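Local structure of extracellular ligand-binding receptor (Rhodopseudomonas palustris, 4EYQ) at residues 13-18 with 76-81; 99-104 with 114-119; 141-146 with 172-177; 243-248 with 280-285. The protein probably serves as the periplasmic solute-binding receptor of a transport system, holding aromatic acids such as caffeic acid and 3-(4-hydroxyphenyl)pyruvic acid between two lobes. All coordinates share one frame; numbering follows the deposited sequence.

Interaction 1: residues 13-18 with 76-81; sequences TVTTTG and SSVTPP. With ENO (3-(4-hydroxy-phenyl)pyruvic acid), chain B; DHC (caffeic acid), chain C.
Peptide groups are the flat units here: the carbonyl oxygen of Thr13 receives the CA-H of Ser76, with O and CA 3.2 Å apart. The peptide bond just before Ser76 is cis. The Val14-Thr15 peptide offers its N-H: Thr15 N donates to Ser77 OG at 3.1 Å, nearly straight at 167°. Ser77 OG lies beside its own backbone N (chi1 -63°), which points it to Val14 and Thr15 N. There it also meets Val14 CB at 3.6 Å and is hydrogen-bonded to Glu27. Thr15 brings its hydroxyl alongside, with OG1 3.6 Å from Ser77 CB. The hydroxyls of Thr13, Thr15 and Ser76 are all hydrogen-bonded to the carboxylate of Asp50, which gathers these three hydroxyls from both segments. Val78 is the N-cap of helix 79-92. One residue on, Thr79 N donates to carboxylate oxygen O2 of either ligand at 2.8 Å. The helix start would probably favour the negative charge. Segment 76-81 lines the ligand cleft and 13-18 backs it. Two loops at the C-terminal ends of neighbouring parallel strands, with a helix N terminus over a bound acid, are characteristic of periplasmic binding proteins.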
# COMPACT_ATOMS: atom_id res chain seq x y z
N THR A 13 -10.17 -0.83 9.71
CA THR A 13 -11.03 -0.14 8.75
C THR A 13 -10.43 -0.21 7.33
O THR A 13 -9.28 0.23 7.09
CB THR A 13 -11.38 1.29 9.25
OG1 THR A 13 -12.27 1.91 8.34
CG2 THR A 13 -10.14 2.15 9.41
N VAL A 14 -11.17 -0.82 6.42
CA VAL A 14 -10.70 -1.04 5.07
C VAL A 14 -11.81 -0.69 4.10
O VAL A 14 -12.96 -0.51 4.51
CB VAL A 14 -10.16 -2.49 4.84
CG1 VAL A 14 -8.81 -2.67 5.55
CG2 VAL A 14 -11.17 -3.55 5.24
N THR A 15 -11.46 -0.57 2.83
CA THR A 15 -12.42 -0.13 1.83
C THR A 15 -12.93 -1.34 1.05
O THR A 15 -12.24 -1.82 0.13
CB THR A 15 -11.79 0.90 0.88
OG1 THR A 15 -11.17 1.95 1.65
CG2 THR A 15 -12.86 1.49 0.02
N THR A 16 -14.12 -1.82 1.41
CA THR A 16 -14.69 -2.99 0.74
C THR A 16 -15.90 -2.63 -0.17
O THR A 16 -16.49 -3.51 -0.80
CB THR A 16 -15.04 -4.12 1.74
OG1 THR A 16 -15.94 -3.63 2.72
CG2 THR A 16 -13.77 -4.64 2.44
N THR A 17 -16.25 -1.34 -0.23
CA THR A 17 -17.25 -0.87 -1.21
C THR A 17 -16.74 0.42 -1.88
O THR A 17 -15.85 1.07 -1.35
CB THR A 17 -18.64 -0.60 -0.56
OG1 THR A 17 -18.49 0.42 0.43
CG2 THR A 17 -19.22 -1.84 0.11
N GLY A 18 -17.29 0.76 -3.04
CA GLY A 18 -16.92 2.01 -3.74
C GLY A 18 -15.73 1.83 -4.68
O GLY A 18 -15.28 0.71 -4.89
N SER A 76 -6.25 2.81 6.43
CA SER A 76 -7.35 2.28 5.59
C SER A 76 -6.68 1.71 4.33
O SER A 76 -5.46 1.36 4.37
CB SER A 76 -8.31 3.44 5.26
OG SER A 76 -9.42 3.04 4.47
N SER A 77 -7.43 1.64 3.22
CA SER A 77 -6.95 1.01 1.99
C SER A 77 -6.39 2.00 0.99
O SER A 77 -5.62 1.62 0.08
CB SER A 77 -8.07 0.23 1.33
OG SER A 77 -8.46 -0.79 2.19
N VAL A 78 -6.77 3.26 1.15
CA VAL A 78 -6.28 4.31 0.28
C VAL A 78 -5.85 5.50 1.13
O VAL A 78 -6.18 5.57 2.31
CB VAL A 78 -7.31 4.69 -0.82
CG1 VAL A 78 -7.43 3.54 -1.85
CG2 VAL A 78 -8.68 5.04 -0.22
N THR A 79 -5.11 6.41 0.53
CA THR A 79 -4.42 7.46 1.29
C THR A 79 -5.36 8.43 2.07
O THR A 79 -5.14 8.66 3.25
CB THR A 79 -3.41 8.21 0.41
OG1 THR A 79 -2.46 7.25 -0.12
CG2 THR A 79 -2.70 9.28 1.19
N PRO A 80 -6.38 9.02 1.41
CA PRO A 80 -7.18 10.01 2.21
C PRO A 80 -7.83 9.50 3.52
O PRO A 80 -7.64 10.14 4.56
CB PRO A 80 -8.20 10.57 1.20
CG PRO A 80 -7.60 10.24 -0.15
CD PRO A 80 -6.84 8.95 0.01
N PRO A 81 -8.52 8.33 3.52
CA PRO A 81 -8.97 7.81 4.81
C PRO A 81 -7.85 7.36 5.76
O PRO A 81 -8.04 7.38 6.98
CB PRO A 81 -9.81 6.58 4.43
CG PRO A 81 -9.37 6.20 3.07
CD PRO A 81 -9.05 7.51 2.40
O4 ENO B . -2.73 4.71 -1.24
C9 ENO B . -2.57 1.10 -1.61
C8 ENO B . -1.57 0.21 -1.26
C7 ENO B . -0.29 0.38 -1.77
C6 ENO B . 0.02 1.43 -2.63
C5 ENO B . -1.00 2.32 -2.97
C4 ENO B . -2.29 2.16 -2.46
O3 ENO B . 0.67 -0.51 -1.40
C3 ENO B . -3.41 3.11 -2.86
C2 ENO B . -3.45 4.45 -2.19
C1 ENO B . -4.39 5.45 -2.71
O2 ENO B . -4.39 6.60 -2.22
O1 ENO B . -5.16 5.15 -3.65
C1 DHC C . -4.29 5.50 -2.98
O1 DHC C . -5.10 5.25 -3.91
C2 DHC C . -3.11 4.63 -2.75
C3 DHC C . -3.24 3.32 -2.81
C1' DHC C . -2.09 2.41 -2.57
C2' DHC C . -2.32 1.31 -1.77
C3' DHC C . -1.30 0.41 -1.52
C4' DHC C . 0.04 0.65 -2.12
C5' DHC C . 0.25 1.78 -2.90
C6' DHC C . -0.82 2.64 -3.13
O4' DHC C . 1.06 -0.22 -1.88
O3' DHC C . -1.56 -0.66 -0.74
O2 DHC C . -4.45 6.49 -2.24

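Interaction 2: residues 99-104 with 114-119; sequences LAPLPV and VMPQPI. With ENO (3-(4-hydroxy-phenyl)pyruvic acid), chain B; DHC (caffeic acid), chain C.
Apolar side-chain contacts carry most of this meeting, and Val114 is at the centre of one group. Its CG1 is anti to the backbone N (chi1 -172°) and reaches the backbone of 99-104, while CG2 takes the side chains further on. CG2 touches Leu102 CD2 at 3.7 Å and Val104 CG2 at 3.8 Å; the two valines slide past each other in opposite directions. Leu99 and Met115, a selenomethionine, run side by side, with Leu99 CD2 4.1 Å from Met115 CG. The prolines form a second group. Pro101 CD meets Pro116 CB at 3.9 Å. A touch of Pro101 CB on Ile119 CD1 is doubtful, because that isoleucine has two conformers.

Side chain also packs on backbone. Pro116 CG sits 3.3 Å from the carbonyl oxygen of Leu99. Val114 CG1 lies 3.7 Å from Ala100 O, a buried oxygen with no polar partner in the model.

The prolines touch the ligand by van der Waals contact. Pro101 CG is 3.6 Å from ring atom C5' of caffeic acid, and Pro116 CB touches the phenol end.

The two loops follow the neighbouring parallel strands 96-98 and 112-114, the latter at the edge of the six-stranded sheet. Helix 79-92 flanks Leu102, helix 282-301 lies against Met115 and Pro116, and helix 146-161 covers Pro101 and Ile119.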
# COMPACT_ATOMS: atom_id res chain seq x y z
N LEU A 99 -2.41 0.81 6.10
CA LEU A 99 -2.38 -0.14 4.97
C LEU A 99 -2.31 0.56 3.60
O LEU A 99 -2.36 -0.10 2.56
CB LEU A 99 -3.55 -1.14 5.05
CG LEU A 99 -3.65 -1.97 6.35
CD1 LEU A 99 -4.87 -2.87 6.29
CD2 LEU A 99 -2.36 -2.79 6.64
N ALA A 100 -2.16 1.88 3.60
CA ALA A 100 -1.98 2.68 2.40
C ALA A 100 -0.85 3.65 2.68
O ALA A 100 -0.63 3.98 3.84
CB ALA A 100 -3.25 3.47 2.07
N PRO A 101 -0.14 4.13 1.63
CA PRO A 101 0.90 5.14 1.86
C PRO A 101 0.31 6.39 2.53
O PRO A 101 -0.89 6.66 2.38
CB PRO A 101 1.41 5.48 0.45
CG PRO A 101 0.98 4.32 -0.40
CD PRO A 101 -0.30 3.83 0.20
N LEU A 102 1.10 7.13 3.29
CA LEU A 102 0.65 8.47 3.66
C LEU A 102 1.79 9.39 4.00
O LEU A 102 2.87 8.92 4.35
CB LEU A 102 -0.34 8.43 4.83
CG LEU A 102 0.20 8.31 6.25
CD1 LEU A 102 -0.91 8.82 7.17
CD2 LEU A 102 0.54 6.88 6.48
N PRO A 103 1.55 10.70 3.90
CA PRO A 103 2.55 11.65 4.38
C PRO A 103 2.65 11.55 5.91
O PRO A 103 1.73 11.97 6.62
CB PRO A 103 1.99 13.01 3.95
CG PRO A 103 0.55 12.80 3.65
CD PRO A 103 0.34 11.35 3.38
N VAL A 104 3.74 10.98 6.41
CA VAL A 104 3.97 10.89 7.85
C VAL A 104 4.64 12.18 8.28
O VAL A 104 5.84 12.32 8.15
CB VAL A 104 4.84 9.68 8.21
CG1 VAL A 104 5.06 9.60 9.73
CG2 VAL A 104 4.19 8.40 7.70
N VAL A 114 3.88 2.33 8.67
CA VAL A 114 3.26 2.21 7.33
C VAL A 114 3.69 0.91 6.64
O VAL A 114 4.88 0.64 6.54
CB VAL A 114 3.64 3.40 6.41
CG1 VAL A 114 2.84 3.36 5.11
CG2 VAL A 114 3.46 4.72 7.14
N MSE A 115 2.75 0.12 6.19
CA MSE A 115 3.14 -1.13 5.54
C MSE A 115 3.57 -0.89 4.07
O MSE A 115 4.66 -1.36 3.69
CB MSE A 115 2.01 -2.18 5.60
CG MSE A 115 1.72 -2.77 7.01
SE MSE A 115 3.22 -3.71 7.79
CE MSE A 115 3.91 -2.25 8.74
N PRO A 116 2.73 -0.18 3.26
CA PRO A 116 3.12 0.02 1.86
C PRO A 116 4.48 0.74 1.69
O PRO A 116 4.85 1.59 2.52
CB PRO A 116 1.99 0.89 1.27
CG PRO A 116 0.80 0.61 2.14
CD PRO A 116 1.38 0.39 3.52
N GLN A 117 5.19 0.41 0.60
CA GLN A 117 6.51 1.04 0.29
C GLN A 117 6.43 2.55 0.13
O GLN A 117 5.45 3.02 -0.43
CB GLN A 117 7.07 0.42 -0.97
CG GLN A 117 7.41 -1.06 -0.75
CD GLN A 117 6.24 -2.04 -0.98
OE1 GLN A 117 5.11 -1.64 -1.23
NE2 GLN A 117 6.54 -3.37 -0.90
N PRO A 118 7.41 3.32 0.69
CA PRO A 118 7.34 4.76 0.50
C PRO A 118 7.49 5.08 -0.99
O PRO A 118 8.19 4.38 -1.73
CB PRO A 118 8.52 5.31 1.35
CG PRO A 118 9.41 4.14 1.60
CD PRO A 118 8.55 2.90 1.53
N ILE A 119 6.79 6.13 -1.42
CA ILE A 119 6.75 6.50 -2.83
C ILE A 119 8.16 6.64 -3.46
O ILE A 119 8.42 6.06 -4.53
CB ILE A 119 5.89 7.78 -3.02
CG1 ILE A 119 4.46 7.39 -3.40
CG2 ILE A 119 6.49 8.70 -4.07
CD1 ILE A 119 3.79 6.43 -2.43
O4 ENO B . -2.73 4.71 -1.24
C9 ENO B . -2.57 1.10 -1.61
C8 ENO B . -1.57 0.21 -1.26
C7 ENO B . -0.29 0.38 -1.77
C6 ENO B . 0.02 1.43 -2.63
C5 ENO B . -1.00 2.32 -2.97
C4 ENO B . -2.29 2.16 -2.46
O3 ENO B . 0.67 -0.51 -1.40
C3 ENO B . -3.41 3.11 -2.86
C2 ENO B . -3.45 4.45 -2.19
C1 ENO B . -4.39 5.45 -2.71
O2 ENO B . -4.39 6.60 -2.22
O1 ENO B . -5.16 5.15 -3.65
C1 DHC C . -4.29 5.50 -2.98
O1 DHC C . -5.10 5.25 -3.91
C2 DHC C . -3.11 4.63 -2.75
C3 DHC C . -3.24 3.32 -2.81
C1' DHC C . -2.09 2.41 -2.57
C2' DHC C . -2.32 1.31 -1.77
C3' DHC C . -1.30 0.41 -1.52
C4' DHC C . 0.04 0.65 -2.12
C5' DHC C . 0.25 1.78 -2.90
C6' DHC C . -0.82 2.64 -3.13
O4' DHC C . 1.06 -0.22 -1.88
O3' DHC C . -1.56 -0.66 -0.74
O2 DHC C . -4.45 6.49 -2.24

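Interaction 3: residues 141-146 with 172-177; sequences IGYSDS and FARPDT. With DHC (caffeic acid), chain C; ENO (3-(4-hydroxy-phenyl)pyruvic acid), chain B.
Arg174 grips Asp145 side-on with two nitrogens, one to each carboxylate oxygen. NE donates to Asp145 OD2 at 2.6 Å, and NH2 donates to Asp145 OD1 at 3.1 Å. Both oxygens are met on the syn side, and the two planar groups are only 18° apart. The adjacent NH1/NH2 edge holds the carboxylate of either ligand, with NH2 shared between Asp145 and the ligand: Arg174 NH1 is 2.9 Å from ligand O1 and NH2 is 2.7 Å from ligand O2. Asp145 thus works as a second shell that fixes the rotation of the ligand-binding arginine. It also caps helix 146-161 through Tyr147 N. An alanine in place of Arg174 is likely to leave both Asp145 and the ligand carboxylate without their cationic mate, and to uncover a face of the Tyr143 ring.

Backbone bonds come next. Phe172 N donates to Gly142 O at 3.0 Å, and Ser144 N to Phe172 O at 2.9 Å.

Packing completes the contact. Arg174 CG stands over the centre of the Tyr143 ring, 3.7 Å from the ring centroid, in a CH-pi contact. Tyr143 CD2 in turn lies over one face of the guanidinium, while the phenol OH of Tyr143 is bonded to Ser199 N. The rings of Tyr143 and Phe172 meet obliquely, planes 59° apart. Ile141 CG1 crosses to Phe172 CD1 at 3.8 Å.

Strands 137-143 and 165-172 pair in parallel, joined by helix 146-161. This is a beta-alpha-beta crossover whose C-terminal strand ends carry the second lobe's share of the carboxylate site, to which Thr79 of the first lobe also contributes.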
# COMPACT_ATOMS: atom_id res chain seq x y z
N ILE A 141 -0.37 11.78 -15.07
CA ILE A 141 -1.81 11.87 -14.79
C ILE A 141 -2.09 11.12 -13.48
O ILE A 141 -1.82 9.91 -13.37
CB ILE A 141 -2.70 11.40 -15.99
CG1 ILE A 141 -4.18 11.48 -15.58
CG2 ILE A 141 -2.33 9.98 -16.45
CD1 ILE A 141 -5.18 11.19 -16.70
N GLY A 142 -2.56 11.85 -12.46
CA GLY A 142 -2.83 11.21 -11.14
C GLY A 142 -4.02 11.81 -10.43
O GLY A 142 -4.59 12.78 -10.93
N TYR A 143 -4.41 11.23 -9.27
CA TYR A 143 -5.52 11.74 -8.45
C TYR A 143 -5.27 13.20 -8.03
O TYR A 143 -4.14 13.61 -7.79
CB TYR A 143 -5.72 10.89 -7.18
CG TYR A 143 -6.10 9.42 -7.40
CD1 TYR A 143 -6.98 9.04 -8.42
CD2 TYR A 143 -5.60 8.42 -6.57
CE1 TYR A 143 -7.33 7.71 -8.61
CE2 TYR A 143 -5.94 7.06 -6.76
CZ TYR A 143 -6.82 6.72 -7.76
OH TYR A 143 -7.18 5.40 -7.96
N SER A 144 -6.33 14.00 -7.96
CA SER A 144 -6.23 15.33 -7.35
C SER A 144 -6.38 15.25 -5.83
O SER A 144 -7.23 15.93 -5.23
CB SER A 144 -7.29 16.26 -7.93
OG SER A 144 -8.53 15.57 -7.97
N ASP A 145 -5.57 14.41 -5.20
CA ASP A 145 -5.50 14.34 -3.74
C ASP A 145 -4.08 13.96 -3.30
O ASP A 145 -3.15 13.89 -4.14
CB ASP A 145 -6.59 13.43 -3.14
CG ASP A 145 -6.51 11.97 -3.61
OD1 ASP A 145 -5.41 11.37 -3.69
OD2 ASP A 145 -7.59 11.39 -3.87
N SER A 146 -3.90 13.73 -2.00
CA SER A 146 -2.58 13.53 -1.45
C SER A 146 -1.81 12.34 -2.05
O SER A 146 -0.60 12.41 -2.14
CB SER A 146 -2.62 13.49 0.09
OG SER A 146 -3.52 12.51 0.55
N PHE A 172 -7.14 13.77 -12.12
CA PHE A 172 -8.55 13.36 -12.07
C PHE A 172 -8.98 12.92 -10.67
O PHE A 172 -8.13 12.68 -9.80
CB PHE A 172 -8.86 12.29 -13.11
CG PHE A 172 -8.24 10.95 -12.85
CD1 PHE A 172 -6.87 10.74 -13.01
CD2 PHE A 172 -9.03 9.87 -12.49
CE1 PHE A 172 -6.31 9.47 -12.80
CE2 PHE A 172 -8.49 8.59 -12.29
CZ PHE A 172 -7.13 8.40 -12.44
N ALA A 173 -10.29 12.85 -10.45
CA ALA A 173 -10.86 12.45 -9.17
C ALA A 173 -11.17 10.95 -9.20
O ALA A 173 -11.47 10.37 -10.27
CB ALA A 173 -12.12 13.26 -8.87
N ARG A 174 -11.05 10.33 -8.03
CA ARG A 174 -11.27 8.90 -7.85
C ARG A 174 -12.57 8.32 -8.44
O ARG A 174 -12.55 7.20 -8.96
CB ARG A 174 -11.16 8.55 -6.37
CG ARG A 174 -9.73 8.58 -5.85
CD ARG A 174 -9.65 8.50 -4.33
NE ARG A 174 -8.30 8.84 -3.90
CZ ARG A 174 -7.35 7.94 -3.67
NH1 ARG A 174 -7.63 6.63 -3.81
NH2 ARG A 174 -6.12 8.35 -3.30
N PRO A 175 -13.71 9.05 -8.35
CA PRO A 175 -14.95 8.47 -8.91
C PRO A 175 -15.19 8.77 -10.40
O PRO A 175 -16.19 8.31 -10.94
CB PRO A 175 -16.07 9.12 -8.08
CG PRO A 175 -15.38 9.90 -6.98
CD PRO A 175 -14.03 10.25 -7.54
N ASP A 176 -14.30 9.53 -11.04
CA ASP A 176 -14.51 9.94 -12.44
C ASP A 176 -14.59 8.72 -13.35
O ASP A 176 -13.85 7.75 -13.17
CB ASP A 176 -13.36 10.83 -12.92
CG ASP A 176 -13.40 12.21 -12.31
OD1 ASP A 176 -14.38 12.56 -11.62
OD2 ASP A 176 -12.44 12.98 -12.53
N THR A 177 -15.46 8.78 -14.35
CA THR A 177 -15.62 7.66 -15.28
C THR A 177 -14.94 7.96 -16.60
O THR A 177 -14.75 7.07 -17.43
CB THR A 177 -17.10 7.33 -15.53
OG1 THR A 177 -17.80 8.53 -15.88
CG2 THR A 177 -17.72 6.69 -14.29
C1 DHC C . -4.29 5.50 -2.98
O1 DHC C . -5.10 5.25 -3.91
C2 DHC C . -3.11 4.63 -2.75
C3 DHC C . -3.24 3.32 -2.81
C1' DHC C . -2.09 2.41 -2.57
C2' DHC C . -2.32 1.31 -1.77
C3' DHC C . -1.30 0.41 -1.52
C4' DHC C . 0.04 0.65 -2.12
C5' DHC C . 0.25 1.78 -2.90
C6' DHC C . -0.82 2.64 -3.13
O4' DHC C . 1.06 -0.22 -1.88
O3' DHC C . -1.56 -0.66 -0.74
O2 DHC C . -4.45 6.49 -2.24
O4 ENO B . -2.73 4.71 -1.24
C9 ENO B . -2.57 1.10 -1.61
C8 ENO B . -1.57 0.21 -1.26
C7 ENO B . -0.29 0.38 -1.77
C6 ENO B . 0.02 1.43 -2.63
C5 ENO B . -1.00 2.32 -2.97
C4 ENO B . -2.29 2.16 -2.46
O3 ENO B . 0.67 -0.51 -1.40
C3 ENO B . -3.41 3.11 -2.86
C2 ENO B . -3.45 4.45 -2.19
C1 ENO B . -4.39 5.45 -2.71
O2 ENO B . -4.39 6.60 -2.22
O1 ENO B . -5.16 5.15 -3.65

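Interaction 4: residues 243-248 with 280-285; sequences MASGPV and RSQFAG. With DHC (caffeic acid), chain C; ENO (3-(4-hydroxy-phenyl)pyruvic acid), chain B.
Gln282 reaches from the start of its helix to Gly246 and to the ligand. Its CB lies over one face of the neighbouring Phe283 ring, toward the rim. CG comes next, 3.6 Å from caffeic acid O4'. A bend at chi2 (79°) then turns the amide so that its two ends serve different partners. OE1 accepts from Gly246 N at 3.0 Å, in the carbonyl plane and on a lone pair, with an N-H...O angle of 162°. NE2 donates to the phenol oxygen of the ligand, at 2.9 Å from O4' of caffeic acid or 3.2 Å from O3 of 3-(4-hydroxyphenyl)pyruvic acid. NE2 is also bonded to Gln117. A leucine in place of Gln282 would probably leave Gly246 N and the ligand phenol without these bonds.

Val248 adds packing of its methyl on backbone: CG1 is 3.6 Å from Ser281 O and also near Gln282 CA. Ser281 is the N-cap, and its OG accepts from Ala284 N at 3.0 Å. Arg280 lays CD 4.0 Å from Val248 O, while its charge is paired with Glu272 and Glu252.

The contact joins the end of strand 242-245, in the seven-stranded sheet, to the N terminus of helix 282-301. Helix 261-275 lies against Val248 and Arg280. Helix 21-30 packs on Ser281, Phe283 and Ala284.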
# COMPACT_ATOMS: atom_id res chain seq x y z
N MSE A 243 5.47 -1.49 -14.07
CA MSE A 243 4.78 -1.24 -12.77
C MSE A 243 5.64 -1.58 -11.57
O MSE A 243 6.10 -2.71 -11.46
CB MSE A 243 3.48 -2.04 -12.71
CG MSE A 243 2.61 -1.74 -11.49
SE MSE A 243 1.14 -3.04 -11.35
CE MSE A 243 0.19 -2.55 -12.91
N ALA A 244 5.84 -0.61 -10.66
CA ALA A 244 6.48 -0.87 -9.34
C ALA A 244 5.59 -1.78 -8.48
O ALA A 244 4.35 -1.67 -8.51
CB ALA A 244 6.79 0.46 -8.59
N SER A 245 6.20 -2.68 -7.73
CA SER A 245 5.42 -3.55 -6.86
C SER A 245 6.31 -4.13 -5.74
O SER A 245 7.54 -4.09 -5.83
CB SER A 245 4.74 -4.63 -7.71
OG SER A 245 4.96 -5.93 -7.24
N GLY A 246 5.69 -4.61 -4.66
CA GLY A 246 6.40 -5.33 -3.61
C GLY A 246 6.73 -6.73 -4.08
O GLY A 246 6.16 -7.23 -5.08
N PRO A 247 7.65 -7.39 -3.34
CA PRO A 247 8.16 -8.71 -3.69
C PRO A 247 7.13 -9.84 -3.55
O PRO A 247 7.36 -10.97 -4.05
CB PRO A 247 9.33 -8.91 -2.73
CG PRO A 247 9.06 -7.97 -1.59
CD PRO A 247 8.34 -6.79 -2.17
N VAL A 248 6.01 -9.55 -2.90
CA VAL A 248 4.94 -10.56 -2.74
C VAL A 248 4.34 -11.01 -4.07
O VAL A 248 3.72 -12.10 -4.15
CB VAL A 248 3.79 -10.07 -1.80
CG1 VAL A 248 2.91 -9.02 -2.50
CG2 VAL A 248 2.95 -11.26 -1.36
N ARG A 280 -2.99 -13.54 -5.99
CA ARG A 280 -2.04 -12.73 -5.19
C ARG A 280 -2.18 -11.22 -5.45
O ARG A 280 -2.49 -10.80 -6.58
CB ARG A 280 -0.61 -13.20 -5.47
CG ARG A 280 -0.01 -12.74 -6.81
CD ARG A 280 1.33 -13.40 -7.07
NE ARG A 280 1.22 -14.87 -7.04
CZ ARG A 280 2.23 -15.73 -7.11
NH1 ARG A 280 3.48 -15.30 -7.21
NH2 ARG A 280 2.00 -17.03 -7.07
N SER A 281 -1.95 -10.39 -4.44
CA SER A 281 -1.95 -8.94 -4.64
C SER A 281 -1.01 -8.23 -3.70
O SER A 281 -0.67 -8.75 -2.65
CB SER A 281 -3.36 -8.30 -4.50
OG SER A 281 -3.90 -8.46 -3.19
N GLN A 282 -0.59 -7.04 -4.11
CA GLN A 282 0.10 -6.10 -3.28
C GLN A 282 -0.67 -5.96 -1.96
O GLN A 282 -0.08 -5.86 -0.88
CB GLN A 282 0.09 -4.75 -4.02
CG GLN A 282 0.67 -3.56 -3.28
CD GLN A 282 2.18 -3.53 -3.32
OE1 GLN A 282 2.85 -4.45 -3.85
NE2 GLN A 282 2.75 -2.47 -2.74
N PHE A 283 -1.99 -5.91 -2.07
CA PHE A 283 -2.83 -5.40 -0.97
C PHE A 283 -3.03 -6.46 0.11
O PHE A 283 -2.94 -6.16 1.32
CB PHE A 283 -4.17 -4.86 -1.51
CG PHE A 283 -4.00 -4.08 -2.78
CD1 PHE A 283 -3.20 -2.96 -2.80
CD2 PHE A 283 -4.59 -4.51 -3.96
CE1 PHE A 283 -2.99 -2.25 -3.96
CE2 PHE A 283 -4.39 -3.81 -5.14
CZ PHE A 283 -3.60 -2.68 -5.14
N ALA A 284 -3.29 -7.69 -0.34
CA ALA A 284 -3.27 -8.82 0.57
C ALA A 284 -1.94 -8.88 1.36
O ALA A 284 -1.93 -9.14 2.56
CB ALA A 284 -3.51 -10.11 -0.21
N GLY A 285 -0.81 -8.65 0.68
CA GLY A 285 0.50 -8.55 1.35
C GLY A 285 0.52 -7.61 2.56
O GLY A 285 1.05 -7.96 3.62
C1 DHC C . -4.29 5.50 -2.98
O1 DHC C . -5.10 5.25 -3.91
C2 DHC C . -3.11 4.63 -2.75
C3 DHC C . -3.24 3.32 -2.81
C1' DHC C . -2.09 2.41 -2.57
C2' DHC C . -2.32 1.31 -1.77
C3' DHC C . -1.30 0.41 -1.52
C4' DHC C . 0.04 0.65 -2.12
C5' DHC C . 0.25 1.78 -2.90
C6' DHC C . -0.82 2.64 -3.13
O4' DHC C . 1.06 -0.22 -1.88
O3' DHC C . -1.56 -0.66 -0.74
O2 DHC C . -4.45 6.49 -2.24
O4 ENO B . -2.73 4.71 -1.24
C9 ENO B . -2.57 1.10 -1.61
C8 ENO B . -1.57 0.21 -1.26
C7 ENO B . -0.29 0.38 -1.77
C6 ENO B . 0.02 1.43 -2.63
C5 ENO B . -1.00 2.32 -2.97
C4 ENO B . -2.29 2.16 -2.46
O3 ENO B . 0.67 -0.51 -1.40
C3 ENO B . -3.41 3.11 -2.86
C2 ENO B . -3.45 4.45 -2.19
C1 ENO B . -4.39 5.45 -2.71
O2 ENO B . -4.39 6.60 -2.22
O1 ENO B . -5.16 5.15 -3.65

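From the N terminus the four contacts follow in series; none nests in or crosses another. Interaction 1 closes a 57-residue excursion and joins two strand ends of the six-stranded sheet. Interaction 2 closes a short loop at the edge of that sheet. The two touch, with a probable hydrogen bond from Thr79 OG1 to Pro101 O. Interaction 3 closes a crossover at the edge of the seven-stranded sheet, and its Arg174 packs on Val78 and Pro80. Interaction 4 ties that sheet to helix 282-301, and a Gln117-Gln282 bond links it to interaction 2. All four surround one ligand site between the lobes.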